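Local coordinates for pesticidial crystal protein CRY2AA (Bacillus thuringiensis serovar kurstaki, PDB 1I5P), which promotes colloid-osmotic lysis of midgut epithelial cells in dipteran and lepidopteran larvae, to which it binds as an insecticidal crystal toxin, at residues A[276-284]-A[376-384]; A[331-339]-A[458-466]. All coordinates share one frame; numbering follows the deposited sequence.

In the fold
Both contacts lie in the middle domain of this three-domain delta-endotoxin, the beta prism, with centres about 11 Å apart. Along the chain their segments alternate: 276-284, 331-339, 376-384, then 458-466, so the segments of the two contacts interleave along the chain. They share two sheets. Strands 275-278 and 462-469 are antiparallel neighbours in one, while strands 329-342 and 381-385 belong to another, each flanking strand 389-393. Probable hydrogen bonds tie the contacts together, Gln283 OE1 to Tyr463 OH and Ser376 OG to Ser466 OG, and Leu378 CD2 packs on Leu464 O. Contact 1 also borders helix 238-259 of the helical domain, whereas contact 2 joins two sheets of the prism itself.

Contact 1 of 2, residues A[276-284]-A[376-384]; sequences YASGSGPQQ and SWLDSGTDR
Ser280 and Asp379 meet through a short, nearly straight bond: Ser280 N gives its hydrogen to Asp379 OD1 at 2.7 Å. The donor comes from well above the carboxylate plane. A water that donates to Asp379 OD1 also bonds Ser280 OG, so this carboxylate oxygen is gripped twice, while OD2 is held by the backbone N of Asn414. One residue on, Ser380 N returns a bond to Ser280 O (2.8 Å), and Gly279 CA approaches Leu378 O at 3.2 Å as a CA-H...O contact. The two backbones are closest here, with Gly279 CA and Asp379 CA 3.9 Å apart.

The Ser380 hydroxyl works as a relay. Its chi1 of 71° sets OG between the backbone N and the carbonyl carbon, from where it donates to Gln284 OE1 at 2.8 Å and takes a weak bond from Gln283 N. Gln284 reaches it by bending at chi2 (87°), and its NE2 is joined to Leu378 O through a second water. Beside these bonds, Pro282 CD rests on Gly381 CA.

In the beta-prism domain, these bonds join the loop leaving strand 275-278 to the connection between strands 373-377 and 381-385, which belong to different sheets. Leu378 CD1 lies against Ala277 O, 3.2 Å away. Farther out, Phe398 and Ser466 also touch this leucine, and Arg237 NH1 bonds the carbonyls of Gly281 and Gln284 beside helix 238-259.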
ATOM      1  N   TYR A 276      -7.827  -1.733   1.012  1.00 11.73           N
ATOM      2  CA  TYR A 276      -9.002  -1.911   1.859  1.00 11.66           C
ATOM      3  C   TYR A 276     -10.028  -2.805   1.203  1.00 10.99           C
ATOM      4  O   TYR A 276     -10.300  -2.685   0.009  1.00  8.37           O
ATOM      5  CB  TYR A 276      -9.669  -0.573   2.175  1.00 10.13           C
ATOM      6  CG  TYR A 276      -8.714   0.494   2.624  1.00  8.22           C
ATOM      7  CD1 TYR A 276      -8.128   1.364   1.706  1.00  6.92           C
ATOM      8  CD2 TYR A 276      -8.388   0.635   3.972  1.00 10.65           C
ATOM      9  CE1 TYR A 276      -7.241   2.356   2.127  1.00  8.49           C
ATOM     10  CE2 TYR A 276      -7.501   1.614   4.399  1.00  6.99           C
ATOM     11  CZ  TYR A 276      -6.934   2.470   3.481  1.00  9.20           C
ATOM     12  OH  TYR A 276      -6.067   3.441   3.931  1.00 10.52           O
ATOM     13  N   ALA A 277     -10.603  -3.695   2.001  1.00  9.94           N
ATOM     14  CA  ALA A 277     -11.607  -4.612   1.504  1.00 11.61           C
ATOM     15  C   ALA A 277     -12.864  -4.533   2.354  1.00 12.01           C
ATOM     16  O   ALA A 277     -12.789  -4.420   3.579  1.00 13.21           O
ATOM     17  CB  ALA A 277     -11.063  -6.032   1.514  1.00 11.71           C
ATOM     18  N   SER A 278     -14.015  -4.566   1.694  1.00 10.88           N
ATOM     19  CA  SER A 278     -15.296  -4.552   2.386  1.00 13.45           C
ATOM     20  C   SER A 278     -16.111  -5.650   1.713  1.00 14.02           C
ATOM     21  O   SER A 278     -15.744  -6.127   0.638  1.00 13.84           O
ATOM     22  CB  SER A 278     -15.996  -3.185   2.271  1.00 14.60           C
ATOM     23  OG  SER A 278     -16.530  -2.955   0.978  1.00 13.64           O
ATOM     24  N   GLY A 279     -17.211  -6.052   2.336  1.00 13.71           N
ATOM     25  CA  GLY A 279     -18.001  -7.129   1.771  1.00 14.54           C
ATOM     26  C   GLY A 279     -18.956  -6.809   0.638  1.00 16.82           C
ATOM     27  O   GLY A 279     -19.425  -5.674   0.485  1.00 15.37           O
ATOM     28  N   SER A 280     -19.226  -7.833  -0.167  1.00 16.00           N
ATOM     29  CA  SER A 280     -20.165  -7.746  -1.275  1.00 16.80           C
ATOM     30  C   SER A 280     -21.467  -8.269  -0.683  1.00 15.80           C
ATOM     31  O   SER A 280     -21.487  -8.728   0.458  1.00 14.81           O
ATOM     32  CB  SER A 280     -19.737  -8.653  -2.432  1.00 16.87           C
ATOM     33  OG  SER A 280     -18.480  -8.263  -2.953  1.00 22.07           O
ATOM     34  N   GLY A 281     -22.550  -8.216  -1.446  1.00 16.27           N
ATOM     35  CA  GLY A 281     -23.811  -8.698  -0.922  1.00 16.31           C
ATOM     36  C   GLY A 281     -24.871  -7.622  -0.995  1.00 15.73           C
ATOM     37  O   GLY A 281     -24.558  -6.461  -1.243  1.00 14.92           O
ATOM     38  N   PRO A 282     -26.142  -7.978  -0.769  1.00 17.59           N
ATOM     39  CA  PRO A 282     -27.243  -7.016  -0.825  1.00 18.52           C
ATOM     40  C   PRO A 282     -27.441  -6.090   0.383  1.00 20.06           C
ATOM     41  O   PRO A 282     -28.205  -5.131   0.295  1.00 19.60           O
ATOM     42  CB  PRO A 282     -28.450  -7.916  -1.048  1.00 18.50           C
ATOM     43  CG  PRO A 282     -28.109  -9.082  -0.173  1.00 18.81           C
ATOM     44  CD  PRO A 282     -26.661  -9.344  -0.557  1.00 17.01           C
ATOM     45  N   GLN A 283     -26.776  -6.365   1.506  1.00 19.63           N
ATOM     46  CA  GLN A 283     -26.936  -5.530   2.704  1.00 20.58           C
ATOM     47  C   GLN A 283     -26.203  -4.188   2.687  1.00 20.55           C
ATOM     48  O   GLN A 283     -26.764  -3.160   3.073  1.00 20.44           O
ATOM     49  CB  GLN A 283     -26.521  -6.311   3.956  1.00 21.48           C
ATOM     50  CG  GLN A 283     -27.500  -7.392   4.356  1.00 23.10           C
ATOM     51  CD  GLN A 283     -27.180  -8.005   5.701  1.00 21.11           C
ATOM     52  OE1 GLN A 283     -26.856  -7.301   6.656  1.00 23.59           O
ATOM     53  NE2 GLN A 283     -27.283  -9.327   5.786  1.00 20.89           N
ATOM     54  N   GLN A 284     -24.950  -4.196   2.253  1.00 19.28           N
ATOM     55  CA  GLN A 284     -24.160  -2.969   2.203  1.00 19.79           C
ATOM     56  C   GLN A 284     -24.614  -2.154   0.996  1.00 19.82           C
ATOM     57  O   GLN A 284     -24.050  -2.266  -0.088  1.00 19.45           O
ATOM     58  CB  GLN A 284     -22.677  -3.327   2.105  1.00 17.65           C
ATOM     59  CG  GLN A 284     -22.229  -4.289   3.200  1.00 17.87           C
ATOM     60  CD  GLN A 284     -22.431  -5.757   2.840  1.00 17.07           C
ATOM     61  OE1 GLN A 284     -23.269  -6.102   2.008  1.00 17.47           O
ATOM     62  NE2 GLN A 284     -21.664  -6.630   3.485  1.00 16.46           N
ATOM     63  N   SER A 376      -9.831 -12.319   5.316  1.00 12.96           N
ATOM     64  CA  SER A 376     -11.137 -11.972   5.880  1.00 13.60           C
ATOM     65  C   SER A 376     -12.301 -12.312   4.943  1.00 11.71           C
ATOM     66  O   SER A 376     -12.127 -12.399   3.729  1.00 13.82           O
ATOM     67  CB  SER A 376     -11.190 -10.480   6.200  1.00 10.38           C
ATOM     68  OG  SER A 376     -11.120  -9.710   5.007  1.00 15.91           O
ATOM     69  N   TRP A 377     -13.477 -12.516   5.532  1.00 12.55           N
ATOM     70  CA  TRP A 377     -14.721 -12.794   4.807  1.00 13.63           C
ATOM     71  C   TRP A 377     -15.676 -11.711   5.304  1.00 13.83           C
ATOM     72  O   TRP A 377     -16.002 -11.662   6.487  1.00 12.55           O
ATOM     73  CB  TRP A 377     -15.272 -14.176   5.164  1.00 15.98           C
ATOM     74  CG  TRP A 377     -14.455 -15.306   4.620  1.00 16.65           C
ATOM     75  CD1 TRP A 377     -14.678 -15.998   3.466  1.00 19.53           C
ATOM     76  CD2 TRP A 377     -13.276 -15.868   5.204  1.00 16.67           C
ATOM     77  NE1 TRP A 377     -13.712 -16.959   3.295  1.00 18.86           N
ATOM     78  CE2 TRP A 377     -12.838 -16.899   4.345  1.00 19.46           C
ATOM     79  CE3 TRP A 377     -12.544 -15.596   6.369  1.00 18.09           C
ATOM     80  CZ2 TRP A 377     -11.698 -17.665   4.617  1.00 19.59           C
ATOM     81  CZ3 TRP A 377     -11.412 -16.356   6.639  1.00 14.44           C
ATOM     82  CH2 TRP A 377     -11.000 -17.378   5.764  1.00 20.12           C
ATOM     83  N   LEU A 378     -16.125 -10.845   4.402  1.00 13.61           N
ATOM     84  CA  LEU A 378     -16.988  -9.740   4.789  1.00 14.42           C
ATOM     85  C   LEU A 378     -18.315  -9.655   4.044  1.00 14.21           C
ATOM     86  O   LEU A 378     -19.116  -8.748   4.289  1.00 13.33           O
ATOM     87  CB  LEU A 378     -16.224  -8.435   4.583  1.00 14.44           C
ATOM     88  CG  LEU A 378     -14.808  -8.408   5.169  1.00 16.15           C
ATOM     89  CD1 LEU A 378     -14.015  -7.254   4.565  1.00 14.33           C
ATOM     90  CD2 LEU A 378     -14.894  -8.280   6.685  1.00 15.86           C
ATOM     91  N   ASP A 379     -18.542 -10.596   3.137  1.00 15.14           N
ATOM     92  CA  ASP A 379     -19.762 -10.611   2.335  1.00 16.85           C
ATOM     93  C   ASP A 379     -21.025 -10.890   3.139  1.00 18.57           C
ATOM     94  O   ASP A 379     -20.982 -11.500   4.211  1.00 18.00           O
ATOM     95  CB  ASP A 379     -19.654 -11.661   1.221  1.00 15.97           C
ATOM     96  CG  ASP A 379     -18.616 -11.302   0.166  1.00 16.39           C
ATOM     97  OD1 ASP A 379     -18.027 -10.200   0.239  1.00 16.26           O
ATOM     98  OD2 ASP A 379     -18.399 -12.123  -0.747  1.00 16.75           O
ATOM     99  N   SER A 380     -22.149 -10.423   2.604  1.00 17.87           N
ATOM    100  CA  SER A 380     -23.458 -10.646   3.201  1.00 20.28           C
ATOM    101  C   SER A 380     -24.271 -11.297   2.091  1.00 21.33           C
ATOM    102  O   SER A 380     -23.852 -11.294   0.932  1.00 22.58           O
ATOM    103  CB  SER A 380     -24.119  -9.325   3.593  1.00 19.59           C
ATOM    104  OG  SER A 380     -24.518  -8.610   2.436  1.00 21.94           O
ATOM    105  N   GLY A 381     -25.429 -11.843   2.439  1.00 21.68           N
ATOM    106  CA  GLY A 381     -26.265 -12.474   1.439  1.00 21.27           C
ATOM    107  C   GLY A 381     -27.558 -13.056   1.984  1.00 23.90           C
ATOM    108  O   GLY A 381     -27.814 -13.051   3.192  1.00 20.21           O
ATOM    109  N   THR A 382     -28.385 -13.562   1.079  1.00 23.61           N
ATOM    110  CA  THR A 382     -29.646 -14.152   1.482  1.00 25.53           C
ATOM    111  C   THR A 382     -29.830 -15.504   0.825  1.00 25.09           C
ATOM    112  O   THR A 382     -29.702 -15.631  -0.391  1.00 24.40           O
ATOM    113  CB  THR A 382     -30.841 -13.258   1.089  1.00 26.77           C
ATOM    114  OG1 THR A 382     -30.684 -11.961   1.676  1.00 27.64           O
ATOM    115  CG2 THR A 382     -32.148 -13.873   1.578  1.00 27.15           C
ATOM    116  N   ASP A 383     -30.101 -16.519   1.637  1.00 25.17           N
ATOM    117  CA  ASP A 383     -30.344 -17.853   1.115  1.00 28.84           C
ATOM    118  C   ASP A 383     -31.845 -18.107   1.189  1.00 30.27           C
ATOM    119  O   ASP A 383     -32.501 -17.709   2.151  1.00 30.63           O
ATOM    120  CB  ASP A 383     -29.621 -18.915   1.946  1.00 26.34           C
ATOM    121  CG  ASP A 383     -28.118 -18.738   1.956  1.00 27.19           C
ATOM    122  OD1 ASP A 383     -27.553 -18.346   0.914  1.00 25.75           O
ATOM    123  OD2 ASP A 383     -27.499 -19.009   3.010  1.00 27.67           O
ATOM    124  N   ARG A 384     -32.387 -18.753   0.165  1.00 34.41           N
ATOM    125  CA  ARG A 384     -33.809 -19.071   0.140  1.00 37.24           C
ATOM    126  C   ARG A 384     -34.036 -20.540  -0.184  1.00 37.71           C
ATOM    127  O   ARG A 384     -33.360 -21.113  -1.036  1.00 35.22           O
ATOM    128  CB  ARG A 384     -34.545 -18.189  -0.875  1.00 39.47           C
ATOM    129  CG  ARG A 384     -34.693 -16.740  -0.433  1.00 42.58           C
ATOM    130  CD  ARG A 384     -35.885 -16.076  -1.108  1.00 47.06           C
ATOM    131  NE  ARG A 384     -36.307 -14.873  -0.398  1.00 51.12           N
ATOM    132  CZ  ARG A 384     -35.675 -13.703  -0.447  1.00 52.64           C
ATOM    133  NH1 ARG A 384     -34.582 -13.564  -1.186  1.00 53.30           N
ATOM    134  NH2 ARG A 384     -36.137 -12.669   0.247  1.00 52.81           N
TER
HETATM  135  O   HOH W   1     -16.577  -9.683  -1.854  1.00 17.94           O
HETATM  136  O   HOH W   2     -29.111 -10.213   3.478  1.00 29.56           O
HETATM  137  O   HOH W   3     -19.540  -6.739   5.785  1.00 10.23           O

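Contact 2 of 2, residues A[331-339]-A[458-466]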
ATOM      1  N   THR A 331     -34.828 -16.421   9.090  1.00 38.62           N
ATOM      2  CA  THR A 331     -33.712 -16.250  10.006  1.00 37.49           C
ATOM      3  C   THR A 331     -32.767 -15.151   9.535  1.00 36.61           C
ATOM      4  O   THR A 331     -32.586 -14.939   8.335  1.00 36.22           O
ATOM      5  CB  THR A 331     -32.910 -17.552  10.145  1.00 37.04           C
ATOM      6  OG1 THR A 331     -33.786 -18.611  10.545  1.00 39.14           O
ATOM      7  CG2 THR A 331     -31.808 -17.393  11.179  1.00 36.40           C
ATOM      8  N   THR A 332     -32.164 -14.457  10.492  1.00 34.97           N
ATOM      9  CA  THR A 332     -31.233 -13.384  10.190  1.00 33.99           C
ATOM     10  C   THR A 332     -30.040 -13.404  11.146  1.00 32.01           C
ATOM     11  O   THR A 332     -30.193 -13.192  12.349  1.00 33.02           O
ATOM     12  CB  THR A 332     -31.931 -12.005  10.269  1.00 34.21           C
ATOM     13  OG1 THR A 332     -30.965 -10.963  10.086  1.00 36.81           O
ATOM     14  CG2 THR A 332     -32.607 -11.825  11.614  1.00 37.53           C
ATOM     15  N   HIS A 333     -28.861 -13.685  10.597  1.00 29.89           N
ATOM     16  CA  HIS A 333     -27.619 -13.717  11.368  1.00 26.82           C
ATOM     17  C   HIS A 333     -26.939 -12.378  11.125  1.00 24.69           C
ATOM     18  O   HIS A 333     -26.442 -12.109  10.030  1.00 22.80           O
ATOM     19  CB  HIS A 333     -26.719 -14.850  10.885  1.00 26.90           C
ATOM     20  CG  HIS A 333     -27.351 -16.201  10.973  1.00 27.86           C
ATOM     21  ND1 HIS A 333     -27.661 -16.801  12.174  1.00 27.58           N
ATOM     22  CD2 HIS A 333     -27.744 -17.066  10.008  1.00 27.39           C
ATOM     23  CE1 HIS A 333     -28.217 -17.977  11.946  1.00 27.44           C
ATOM     24  NE2 HIS A 333     -28.279 -18.162  10.639  1.00 29.86           N
ATOM     25  N   SER A 334     -26.922 -11.534  12.150  1.00 22.64           N
ATOM     26  CA  SER A 334     -26.345 -10.209  12.013  1.00 22.36           C
ATOM     27  C   SER A 334     -25.307  -9.816  13.055  1.00 22.11           C
ATOM     28  O   SER A 334     -25.234 -10.398  14.138  1.00 20.25           O
ATOM     29  CB  SER A 334     -27.467  -9.178  12.049  1.00 24.05           C
ATOM     30  OG  SER A 334     -28.162  -9.256  13.284  1.00 21.80           O
ATOM     31  N   LEU A 335     -24.500  -8.823  12.689  1.00 20.40           N
ATOM     32  CA  LEU A 335     -23.485  -8.247  13.563  1.00 19.86           C
ATOM     33  C   LEU A 335     -24.013  -6.835  13.745  1.00 20.19           C
ATOM     34  O   LEU A 335     -23.962  -6.013  12.825  1.00 20.10           O
ATOM     35  CB  LEU A 335     -22.107  -8.209  12.894  1.00 17.20           C
ATOM     36  CG  LEU A 335     -21.034  -7.470  13.707  1.00 17.45           C
ATOM     37  CD1 LEU A 335     -20.824  -8.163  15.045  1.00 13.70           C
ATOM     38  CD2 LEU A 335     -19.731  -7.413  12.919  1.00 15.16           C
ATOM     39  N   ASN A 336     -24.541  -6.569  14.931  1.00 20.27           N
ATOM     40  CA  ASN A 336     -25.147  -5.287  15.241  1.00 20.84           C
ATOM     41  C   ASN A 336     -24.210  -4.219  15.775  1.00 20.88           C
ATOM     42  O   ASN A 336     -24.497  -3.026  15.665  1.00 18.37           O
ATOM     43  CB  ASN A 336     -26.286  -5.515  16.238  1.00 23.21           C
ATOM     44  CG  ASN A 336     -27.435  -6.318  15.642  1.00 26.07           C
ATOM     45  OD1 ASN A 336     -27.227  -7.353  15.006  1.00 27.61           O
ATOM     46  ND2 ASN A 336     -28.656  -5.843  15.855  1.00 24.72           N
ATOM     47  N   SER A 337     -23.093  -4.648  16.352  1.00 19.81           N
ATOM     48  CA  SER A 337     -22.131  -3.722  16.930  1.00 19.72           C
ATOM     49  C   SER A 337     -20.745  -4.341  16.926  1.00 19.59           C
ATOM     50  O   SER A 337     -20.598  -5.559  17.039  1.00 20.26           O
ATOM     51  CB  SER A 337     -22.537  -3.387  18.368  1.00 19.10           C
ATOM     52  OG  SER A 337     -21.636  -2.465  18.957  1.00 19.94           O
ATOM     53  N   ALA A 338     -19.726  -3.501  16.814  1.00 16.76           N
ATOM     54  CA  ALA A 338     -18.366  -4.000  16.789  1.00 18.22           C
ATOM     55  C   ALA A 338     -17.352  -2.959  17.216  1.00 18.50           C
ATOM     56  O   ALA A 338     -17.594  -1.757  17.127  1.00 19.20           O
ATOM     57  CB  ALA A 338     -18.027  -4.502  15.388  1.00 18.33           C
ATOM     58  N   ARG A 339     -16.211  -3.441  17.688  1.00 18.50           N
ATOM     59  CA  ARG A 339     -15.126  -2.573  18.104  1.00 19.39           C
ATOM     60  C   ARG A 339     -13.853  -3.383  17.944  1.00 17.46           C
ATOM     61  O   ARG A 339     -13.795  -4.550  18.328  1.00 17.11           O
ATOM     62  CB  ARG A 339     -15.311  -2.122  19.557  1.00 19.78           C
ATOM     63  CG  ARG A 339     -14.218  -1.180  20.069  1.00 22.35           C
ATOM     64  CD  ARG A 339     -14.700  -0.392  21.282  1.00 24.41           C
ATOM     65  NE  ARG A 339     -15.244  -1.265  22.323  1.00 30.14           N
ATOM     66  CZ  ARG A 339     -16.010  -0.846  23.329  1.00 33.66           C
ATOM     67  NH1 ARG A 339     -16.326   0.439  23.440  1.00 30.50           N
ATOM     68  NH2 ARG A 339     -16.464  -1.716  24.225  1.00 35.44           N
ATOM     69  N   GLY A 458     -30.326   1.441  17.124  1.00 57.89           N
ATOM     70  CA  GLY A 458     -30.947   0.713  18.218  1.00 56.43           C
ATOM     71  C   GLY A 458     -30.238  -0.626  18.286  1.00 54.30           C
ATOM     72  O   GLY A 458     -29.682  -1.020  19.314  1.00 53.08           O
ATOM     73  N   GLY A 459     -30.268  -1.324  17.158  1.00 52.35           N
ATOM     74  CA  GLY A 459     -29.598  -2.603  17.031  1.00 49.03           C
ATOM     75  C   GLY A 459     -28.595  -2.407  15.907  1.00 45.12           C
ATOM     76  O   GLY A 459     -27.469  -2.894  15.959  1.00 48.33           O
ATOM     77  N   ALA A 460     -29.025  -1.664  14.892  1.00 40.25           N
ATOM     78  CA  ALA A 460     -28.213  -1.345  13.724  1.00 33.22           C
ATOM     79  C   ALA A 460     -27.375  -2.504  13.187  1.00 29.15           C
ATOM     80  O   ALA A 460     -27.618  -3.672  13.498  1.00 25.91           O
ATOM     81  CB  ALA A 460     -27.312  -0.157  14.036  1.00 38.03           C
ATOM     82  N   ARG A 461     -26.382  -2.161  12.375  1.00 24.01           N
ATOM     83  CA  ARG A 461     -25.509  -3.154  11.774  1.00 22.98           C
ATOM     84  C   ARG A 461     -24.072  -2.659  11.694  1.00 21.41           C
ATOM     85  O   ARG A 461     -23.816  -1.459  11.627  1.00 19.86           O
ATOM     86  CB  ARG A 461     -25.998  -3.494  10.364  1.00 22.04           C
ATOM     87  CG  ARG A 461     -27.336  -4.224  10.307  1.00 23.09           C
ATOM     88  CD  ARG A 461     -27.182  -5.676  10.702  1.00 21.50           C
ATOM     89  NE  ARG A 461     -28.404  -6.446  10.484  1.00 25.72           N
ATOM     90  CZ  ARG A 461     -29.469  -6.417  11.277  1.00 23.95           C
ATOM     91  NH1 ARG A 461     -29.478  -5.653  12.361  1.00 24.12           N
ATOM     92  NH2 ARG A 461     -30.524  -7.163  10.986  1.00 26.81           N
ATOM     93  N   ALA A 462     -23.138  -3.603  11.708  1.00 21.65           N
ATOM     94  CA  ALA A 462     -21.722  -3.291  11.605  1.00 20.11           C
ATOM     95  C   ALA A 462     -21.150  -4.118  10.461  1.00 18.48           C
ATOM     96  O   ALA A 462     -21.243  -5.340  10.474  1.00 19.34           O
ATOM     97  CB  ALA A 462     -21.005  -3.631  12.906  1.00 18.94           C
ATOM     98  N   TYR A 463     -20.582  -3.442   9.468  1.00 16.80           N
ATOM     99  CA  TYR A 463     -19.973  -4.112   8.327  1.00 13.81           C
ATOM    100  C   TYR A 463     -18.488  -3.776   8.362  1.00 13.25           C
ATOM    101  O   TYR A 463     -18.092  -2.637   8.133  1.00 12.66           O
ATOM    102  CB  TYR A 463     -20.625  -3.632   7.029  1.00 14.85           C
ATOM    103  CG  TYR A 463     -22.109  -3.932   6.984  1.00 13.21           C
ATOM    104  CD1 TYR A 463     -23.057  -2.920   7.160  1.00 14.50           C
ATOM    105  CD2 TYR A 463     -22.563  -5.237   6.801  1.00 14.72           C
ATOM    106  CE1 TYR A 463     -24.429  -3.209   7.152  1.00 16.34           C
ATOM    107  CE2 TYR A 463     -23.924  -5.538   6.793  1.00 14.48           C
ATOM    108  CZ  TYR A 463     -24.852  -4.524   6.967  1.00 16.66           C
ATOM    109  OH  TYR A 463     -26.193  -4.845   6.953  1.00 16.69           O
ATOM    110  N   LEU A 464     -17.676  -4.785   8.657  1.00 13.54           N
ATOM    111  CA  LEU A 464     -16.238  -4.612   8.799  1.00 14.65           C
ATOM    112  C   LEU A 464     -15.434  -4.466   7.520  1.00 15.37           C
ATOM    113  O   LEU A 464     -15.823  -4.943   6.448  1.00 14.59           O
ATOM    114  CB  LEU A 464     -15.665  -5.757   9.635  1.00 14.06           C
ATOM    115  CG  LEU A 464     -16.434  -6.014  10.933  1.00 17.13           C
ATOM    116  CD1 LEU A 464     -15.725  -7.078  11.748  1.00 13.16           C
ATOM    117  CD2 LEU A 464     -16.556  -4.720  11.727  1.00 15.57           C
ATOM    118  N   VAL A 465     -14.298  -3.795   7.669  1.00 13.83           N
ATOM    119  CA  VAL A 465     -13.367  -3.527   6.588  1.00 13.88           C
ATOM    120  C   VAL A 465     -11.993  -4.026   7.023  1.00 15.97           C
ATOM    121  O   VAL A 465     -11.514  -3.676   8.104  1.00 15.68           O
ATOM    122  CB  VAL A 465     -13.283  -2.003   6.319  1.00 16.36           C
ATOM    123  CG1 VAL A 465     -12.147  -1.689   5.344  1.00 15.83           C
ATOM    124  CG2 VAL A 465     -14.624  -1.496   5.789  1.00 13.77           C
ATOM    125  N   SER A 466     -11.362  -4.857   6.199  1.00 16.52           N
ATOM    126  CA  SER A 466     -10.029  -5.341   6.534  1.00 16.05           C
ATOM    127  C   SER A 466      -8.997  -4.459   5.823  1.00 15.70           C
ATOM    128  O   SER A 466      -9.167  -4.099   4.656  1.00 13.17           O
ATOM    129  CB  SER A 466      -9.862  -6.821   6.146  1.00 13.26           C
ATOM    130  OG  SER A 466     -10.181  -7.061   4.790  1.00 16.21           O
TER
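Ala462 N donates to Leu335 O at 2.8 Å, the one firm hydrogen bond between segments 331-339 and 458-466. The same carbonyl also receives a CA-H...O contact from Arg461. Close by, the Asn336 amide lies beside the Arg461 guanidinium, both pointing the same way with their planes 34° apart. Asn336 ND2 comes within 3.6 Å of Arg461 NH1. Each group is fixed by its own segment. Ser334 OG donates to Asn336 OD1 at 2.7 Å, in the carbonyl plane, which holds the amide's rotation. Arg461 NH1 donates to Ala460 O at 2.9 Å, with the acceptor almost in the guanidinium plane.

Arg461 starts out away from strand 329-342 but folds back over it, because its chain turns at chi2 (-75°). The guanidinium consequently lies across Ser334, whose CB sits 3.3 Å from Arg461 NE, over one face and offset toward the rim. Beyond this polar end the contact is apolar. Ala462 CB meets Leu335 CG at 3.9 Å and also touches Ala338 CB. Leu464 completes the patch, its CG facing Leu335 CD2 and its CD2 touching Ala338 CB.

The axes of strands 331-339 and 462-466 approach to 6.4 Å at 75°, a steep crossing of strands from two sheets of the beta prism. Gln394 touches Ser334 and Arg461 and bonds Leu335 N; Glu396 bonds Leu464 N. Strand 329-342 is paired with strands 308-321 and 389-393, and Ile311 of the former touches Leu464, while strand 462-469 lies between strands 275-278 and 422-430.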